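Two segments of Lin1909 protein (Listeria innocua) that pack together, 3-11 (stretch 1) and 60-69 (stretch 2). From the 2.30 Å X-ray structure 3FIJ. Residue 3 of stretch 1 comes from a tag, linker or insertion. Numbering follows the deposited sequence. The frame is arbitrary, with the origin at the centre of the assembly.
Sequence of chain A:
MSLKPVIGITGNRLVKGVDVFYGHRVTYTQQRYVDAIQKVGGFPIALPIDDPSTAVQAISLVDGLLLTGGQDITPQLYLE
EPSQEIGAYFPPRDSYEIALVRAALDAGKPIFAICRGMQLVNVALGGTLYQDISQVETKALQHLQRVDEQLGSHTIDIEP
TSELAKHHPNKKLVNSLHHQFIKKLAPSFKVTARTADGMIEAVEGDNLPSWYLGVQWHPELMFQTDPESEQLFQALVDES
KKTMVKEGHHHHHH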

# COMPACT_ATOMS: atom_id res chain seq x y z
N LEU A 3 -24.27 16.87 39.66
CA LEU A 3 -24.05 16.32 38.29
C LEU A 3 -22.72 15.54 38.23
O LEU A 3 -22.27 15.02 39.26
CB LEU A 3 -24.09 17.46 37.26
CG LEU A 3 -23.05 18.58 37.20
CD1 LEU A 3 -23.69 19.74 36.46
CD2 LEU A 3 -22.62 19.03 38.58
N LYS A 4 -22.08 15.46 37.07
CA LYS A 4 -20.84 14.69 36.97
C LYS A 4 -19.53 15.47 37.04
O LYS A 4 -19.44 16.62 36.62
CB LYS A 4 -20.81 13.90 35.67
CG LYS A 4 -22.07 13.19 35.29
CD LYS A 4 -21.84 12.47 33.98
CE LYS A 4 -23.10 11.84 33.46
NZ LYS A 4 -22.77 11.13 32.21
N PRO A 5 -18.48 14.83 37.58
CA PRO A 5 -17.17 15.47 37.69
C PRO A 5 -16.61 15.63 36.27
O PRO A 5 -16.73 14.71 35.45
CB PRO A 5 -16.36 14.46 38.49
CG PRO A 5 -17.39 13.71 39.26
CD PRO A 5 -18.48 13.53 38.26
N VAL A 6 -16.02 16.78 35.97
CA VAL A 6 -15.45 17.01 34.66
C VAL A 6 -14.00 16.54 34.65
O VAL A 6 -13.23 16.88 35.55
CB VAL A 6 -15.49 18.52 34.27
CG1 VAL A 6 -14.72 18.75 32.99
CG2 VAL A 6 -16.94 18.98 34.10
N ILE A 7 -13.63 15.75 33.65
CA ILE A 7 -12.26 15.26 33.54
C ILE A 7 -11.59 15.78 32.26
O ILE A 7 -12.02 15.47 31.14
CB ILE A 7 -12.20 13.70 33.52
CG1 ILE A 7 -12.81 13.13 34.80
CG2 ILE A 7 -10.75 13.24 33.40
CD1 ILE A 7 -12.07 13.50 36.08
N GLY A 8 -10.55 16.58 32.43
CA GLY A 8 -9.82 17.11 31.30
C GLY A 8 -8.87 16.02 30.81
O GLY A 8 -8.00 15.57 31.56
N ILE A 9 -9.07 15.58 29.58
CA ILE A 9 -8.22 14.55 29.00
C ILE A 9 -7.25 15.21 28.03
O ILE A 9 -7.64 15.95 27.14
CB ILE A 9 -9.02 13.51 28.22
CG1 ILE A 9 -10.00 12.80 29.16
CG2 ILE A 9 -8.06 12.53 27.54
CD1 ILE A 9 -10.82 11.71 28.47
N THR A 10 -5.98 14.91 28.22
CA THR A 10 -4.92 15.46 27.40
C THR A 10 -4.83 14.64 26.10
O THR A 10 -5.10 13.45 26.10
CB THR A 10 -3.61 15.42 28.21
OG1 THR A 10 -2.80 16.54 27.85
CG2 THR A 10 -2.88 14.13 27.98
N GLY A 11 -4.46 15.28 24.99
CA GLY A 11 -4.38 14.54 23.74
C GLY A 11 -3.26 14.95 22.82
O GLY A 11 -2.50 15.86 23.15
N SER A 60 -9.12 25.18 35.55
CA SER A 60 -10.25 25.79 36.24
C SER A 60 -11.58 25.14 35.87
O SER A 60 -12.46 25.03 36.72
CB SER A 60 -10.31 27.30 35.98
OG SER A 60 -10.68 27.60 34.64
N LEU A 61 -11.75 24.70 34.63
CA LEU A 61 -13.04 24.10 34.31
C LEU A 61 -13.16 22.59 34.42
O LEU A 61 -14.19 22.02 34.07
CB LEU A 61 -13.57 24.57 32.94
CG LEU A 61 -12.79 24.51 31.63
CD1 LEU A 61 -11.99 25.78 31.44
CD2 LEU A 61 -11.92 23.28 31.64
N VAL A 62 -12.13 21.93 34.94
CA VAL A 62 -12.20 20.48 35.12
C VAL A 62 -12.02 20.16 36.60
O VAL A 62 -11.51 20.98 37.37
CB VAL A 62 -11.10 19.72 34.32
CG1 VAL A 62 -11.01 20.28 32.91
CG2 VAL A 62 -9.76 19.81 35.04
N ASP A 63 -12.44 18.96 37.01
CA ASP A 63 -12.30 18.55 38.40
C ASP A 63 -11.17 17.55 38.56
O ASP A 63 -10.75 17.25 39.68
CB ASP A 63 -13.61 17.94 38.91
CG ASP A 63 -14.77 18.91 38.81
OD1 ASP A 63 -14.70 19.98 39.46
OD2 ASP A 63 -15.74 18.60 38.07
N GLY A 64 -10.68 17.03 37.44
CA GLY A 64 -9.59 16.06 37.46
C GLY A 64 -8.84 16.09 36.14
O GLY A 64 -9.42 16.43 35.11
N LEU A 65 -7.56 15.72 36.19
CA LEU A 65 -6.70 15.73 35.00
C LEU A 65 -6.17 14.34 34.60
O LEU A 65 -5.51 13.66 35.39
CB LEU A 65 -5.51 16.67 35.23
CG LEU A 65 -4.38 16.68 34.20
CD1 LEU A 65 -4.90 17.22 32.86
CD2 LEU A 65 -3.24 17.54 34.72
N LEU A 66 -6.46 13.92 33.37
CA LEU A 66 -6.00 12.63 32.86
C LEU A 66 -4.97 12.83 31.73
O LEU A 66 -5.31 13.34 30.65
CB LEU A 66 -7.20 11.82 32.34
CG LEU A 66 -6.88 10.47 31.67
CD1 LEU A 66 -6.19 9.54 32.66
CD2 LEU A 66 -8.18 9.83 31.17
N LEU A 67 -3.73 12.45 31.98
CA LEU A 67 -2.67 12.58 30.98
C LEU A 67 -2.56 11.28 30.18
O LEU A 67 -2.41 10.19 30.75
CB LEU A 67 -1.33 12.90 31.65
CG LEU A 67 -1.23 14.33 32.19
CD1 LEU A 67 -0.01 14.50 33.08
CD2 LEU A 67 -1.16 15.29 31.01
N THR A 68 -2.63 11.41 28.86
CA THR A 68 -2.60 10.26 27.97
C THR A 68 -1.25 9.92 27.36
O THR A 68 -0.26 10.64 27.54
CB THR A 68 -3.59 10.46 26.81
OG1 THR A 68 -3.17 11.58 26.01
CG2 THR A 68 -5.00 10.73 27.34
N GLY A 69 -1.25 8.81 26.63
CA GLY A 69 -0.05 8.35 25.97
C GLY A 69 0.29 9.25 24.81
O GLY A 69 -0.36 10.28 24.59

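The apolar centre of this contact lies on the sheet face that carries Ile7, Ile9 and Leu66. Leu66 pairs directly with Ile9, their CA atoms 4.8 Å apart, and its side chain meets both isoleucines: CB of Leu66 comes within 4.0 Å of CG2 of Ile7, and its CD2 lies 4.0 Å from CG1 of Ile9. In a parallel pair of strands, neighbours on one face sit two residues apart along each chain, so one leucine can touch two isoleucines in succession, Ile7 most closely through its CB and Ile9 most closely through its CD2. Farther along, CG2 of Ile9 reaches CG2 of Thr68 at 3.6 Å, and the methyl of the threonine extends the greasy patch past the end of the second strand.

The glycines show the other half of the packing rule. Gly64 faces Ile7 across the bridge, and a CB there would fall 2.8 Å from CD1 of Ile7; the bare backbone leaves that space to the isoleucine. Gly8, bridged to Leu65 on the reverse face, does the same for Val62, whose CG1 would lie 3.0 Å from a CB on Gly8. Val62 also packs against Val6, CB to CG1 of Val6 at 4.0 Å, while that same CG1 touches the backbone O of Leu61 at 3.5 Å.

Between these two layers of side chains runs a parallel ladder in which the two strands point the same way at an angle of 24°. Each strand supplies a residue that bonds through both its backbone N and O: Gly8 straddles Leu65, and Leu66 straddles Ile9. N of Gly8 donates to O of Gly64 at 2.9 Å, and O of Gly8 accepts from N of Leu66, also at 2.9 Å and almost linear. N of Thr10 then donates to O of Leu66 at 3.0 Å. Leu66 is thus held through its N by Gly8 and through its O by Thr10, the straddling pattern typical of parallel strands. Between these bonds, the CA atoms of Ile7 and Ile9 make CA-H...O contacts with O of Gly64 (3.4 Å) and O of Leu66 (3.6 Å).

Polar side chains take over at the two ends of the ladder. At the start, Asp63 clasps the backbone of Val6: its OD2 accepts from N of Val6 at 2.8 Å, nearly straight, while its own N donates to O of Val6 at 2.7 Å. The carboxylate thereby satisfies an amide at the beginning of the first strand, just before the regular bridges begin. O of Val6 also receives a weak bond from N of Gly64 at 3.2 Å, its angle of 131° far from linear, so the carbonyl serves two successive amides.

At the far end, a side-chain hydroxyl continues the pairing: OG1 of Thr68 donates to O of Thr10 at 2.7 Å. The hydroxyl of Thr10 is satisfied elsewhere in the structure. For a designer, the pattern is compact: branched side chains on a shared face, glycine where a neighbour needs room, and short polar side chains bonding to backbone at both ends.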